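Local atomic coordinates of mannitol dehydrogenase (Pseudomonas fluorescens, PDB entry 1LJ8), a protein that probably catalyses the NAD-dependent interconversion of mannitol and fructose. Residues S380-F385 and A404-A409. Numbering follows the deposited sequence.
Sequences SKFPKF and ALVVAA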
loop_
_atom_site.group_PDB
_atom_site.type_symbol
_atom_site.label_atom_id
_atom_site.label_comp_id
_atom_site.label_asym_id
_atom_site.label_seq_id
_atom_site.Cartn_x
_atom_site.Cartn_y
_atom_site.Cartn_z
ATOM N N SER A 380 5.417 -8.945 -4.719
ATOM C CA SER A 380 4.234 -9.033 -3.861
ATOM C C SER A 380 2.998 -8.401 -4.514
ATOM O O SER A 380 1.865 -8.772 -4.179
ATOM C CB SER A 380 4.439 -8.298 -2.504
ATOM O OG SER A 380 5.635 -8.708 -1.820
ATOM N N LYS A 381 3.213 -7.434 -5.404
ATOM C CA LYS A 381 2.099 -6.721 -6.019
ATOM C C LYS A 381 1.423 -7.461 -7.166
ATOM O O LYS A 381 0.198 -7.380 -7.292
ATOM C CB LYS A 381 2.576 -5.355 -6.523
ATOM C CG LYS A 381 2.915 -4.412 -5.391
ATOM C CD LYS A 381 3.543 -3.155 -5.922
ATOM C CE LYS A 381 3.695 -2.129 -4.730
ATOM N NZ LYS A 381 4.406 -0.933 -5.208
ATOM N N PHE A 382 2.194 -8.171 -7.985
ATOM C CA PHE A 382 1.563 -8.892 -9.077
ATOM C C PHE A 382 0.358 -9.767 -8.711
ATOM O O PHE A 382 -0.678 -9.654 -9.366
ATOM C CB PHE A 382 2.589 -9.721 -9.886
ATOM C CG PHE A 382 3.155 -8.964 -11.082
ATOM C CD1 PHE A 382 4.389 -8.346 -11.006
ATOM C CD2 PHE A 382 2.413 -8.837 -12.262
ATOM C CE1 PHE A 382 4.902 -7.618 -12.062
ATOM C CE2 PHE A 382 2.913 -8.100 -13.345
ATOM C CZ PHE A 382 4.173 -7.482 -13.250
ATOM N N PRO A 383 0.459 -10.641 -7.677
ATOM C CA PRO A 383 -0.688 -11.499 -7.321
ATOM C C PRO A 383 -1.899 -10.743 -6.794
ATOM O O PRO A 383 -3.003 -11.290 -6.782
ATOM C CB PRO A 383 -0.099 -12.493 -6.270
ATOM C CG PRO A 383 1.075 -11.690 -5.650
ATOM C CD PRO A 383 1.672 -10.994 -6.901
ATOM N N LYS A 384 -1.702 -9.499 -6.343
ATOM C CA LYS A 384 -2.830 -8.702 -5.878
ATOM C C LYS A 384 -3.448 -7.847 -6.971
ATOM O O LYS A 384 -4.671 -7.742 -7.058
ATOM C CB LYS A 384 -2.400 -7.725 -4.766
ATOM C CG LYS A 384 -2.501 -8.286 -3.376
ATOM C CD LYS A 384 -1.563 -9.431 -3.160
ATOM C CE LYS A 384 -1.727 -9.977 -1.730
ATOM N NZ LYS A 384 -0.970 -11.236 -1.538
ATOM N N PHE A 385 -2.592 -7.238 -7.795
ATOM C CA PHE A 385 -3.051 -6.240 -8.763
ATOM C C PHE A 385 -3.333 -6.679 -10.176
ATOM O O PHE A 385 -4.172 -6.042 -10.846
ATOM C CB PHE A 385 -2.010 -5.102 -8.941
ATOM C CG PHE A 385 -1.602 -4.381 -7.670
ATOM C CD1 PHE A 385 -0.511 -3.484 -7.706
ATOM C CD2 PHE A 385 -2.301 -4.546 -6.445
ATOM C CE1 PHE A 385 -0.125 -2.756 -6.526
ATOM C CE2 PHE A 385 -1.914 -3.829 -5.263
ATOM C CZ PHE A 385 -0.834 -2.936 -5.310
ATOM N N ALA A 404 -0.249 -9.674 -20.570
ATOM C CA ALA A 404 1.033 -10.382 -20.665
ATOM C C ALA A 404 2.165 -9.384 -20.803
ATOM O O ALA A 404 3.260 -9.629 -20.307
ATOM C CB ALA A 404 1.046 -11.389 -21.910
ATOM N N LEU A 405 1.910 -8.266 -21.464
ATOM C CA LEU A 405 2.963 -7.254 -21.656
ATOM C C LEU A 405 3.403 -6.695 -20.302
ATOM O O LEU A 405 4.576 -6.370 -20.142
ATOM C CB LEU A 405 2.470 -6.103 -22.587
ATOM C CG LEU A 405 3.493 -4.969 -22.822
ATOM C CD1 LEU A 405 4.751 -5.560 -23.549
ATOM C CD2 LEU A 405 2.858 -3.842 -23.675
ATOM N N VAL A 406 2.481 -6.574 -19.336
ATOM C CA VAL A 406 2.878 -6.075 -18.008
ATOM C C VAL A 406 3.930 -7.015 -17.387
ATOM O O VAL A 406 4.930 -6.572 -16.785
ATOM C CB VAL A 406 1.670 -5.993 -17.040
ATOM C CG1 VAL A 406 2.145 -5.344 -15.698
ATOM C CG2 VAL A 406 0.522 -5.183 -17.658
ATOM N N VAL A 407 3.680 -8.326 -17.493
ATOM C CA VAL A 407 4.578 -9.336 -16.929
ATOM C C VAL A 407 5.916 -9.374 -17.708
ATOM O O VAL A 407 6.988 -9.549 -17.111
ATOM C CB VAL A 407 3.897 -10.756 -16.927
ATOM C CG1 VAL A 407 4.823 -11.823 -16.240
ATOM C CG2 VAL A 407 2.580 -10.685 -16.160
ATOM N N ALA A 408 5.838 -9.271 -19.041
ATOM C CA ALA A 408 7.026 -9.256 -19.872
ATOM C C ALA A 408 7.869 -7.993 -19.523
ATOM O O ALA A 408 9.132 -8.041 -19.469
ATOM C CB ALA A 408 6.600 -9.225 -21.377
ATOM N N ALA A 409 7.176 -6.871 -19.321
ATOM C CA ALA A 409 7.873 -5.598 -19.002
ATOM C C ALA A 409 8.624 -5.773 -17.681
ATOM O O ALA A 409 9.775 -5.342 -17.535
ATOM C CB ALA A 409 6.852 -4.432 -18.880
#
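Phe382 reaches across from helix 378-385 to helix 401-413 and sets the far end of its ring against Val406 and Val407, a small helix-to-helix contact in the buried interior of the mostly helical C-terminal domain of this mannitol dehydrogenase. The nearest CA atoms, of Phe382 and Val407, are 8.4 Å apart, a gap that a phenylalanine side chain is long enough to bridge. The far corner of the ring makes the contact: Phe382 CE2 lies 3.7 Å from Val406 CG1 and 3.8 Å from Val407 CG2. Both methyls approach the ring obliquely. The valines are neighbours in sequence, yet they offer different branches. In Val406 the touching CG1 stands opposite the backbone N (chi1 -175°), whereas in Val407 the nearly identical torsion leaves CG2, the branch lying beside the N, to meet the ring. Short, beta-branched side chains suit this place because their methyls stay close to the helix. Among residues 404-409 the ring meets two methyls and, at CZ, the carbonyl of Val406. Its surroundings continue with Trp410, whose ring plane is inclined about 50° to it, while Val406 also packs on Ala305 of helix 289-313 and Tyr330 of helix 325-339. An alanine in place of Phe382 would probably leave the two valine methyls without their aromatic partner and open a gap between the helices. Next to Phe382 the helix is kinked: the ring nitrogen of Pro383 carries no hydrogen to donate, and the N of Lys384 makes a weak bond to Lys381 O. Across the contact, Phe382 CZ sits 3.7 Å from Val406 O.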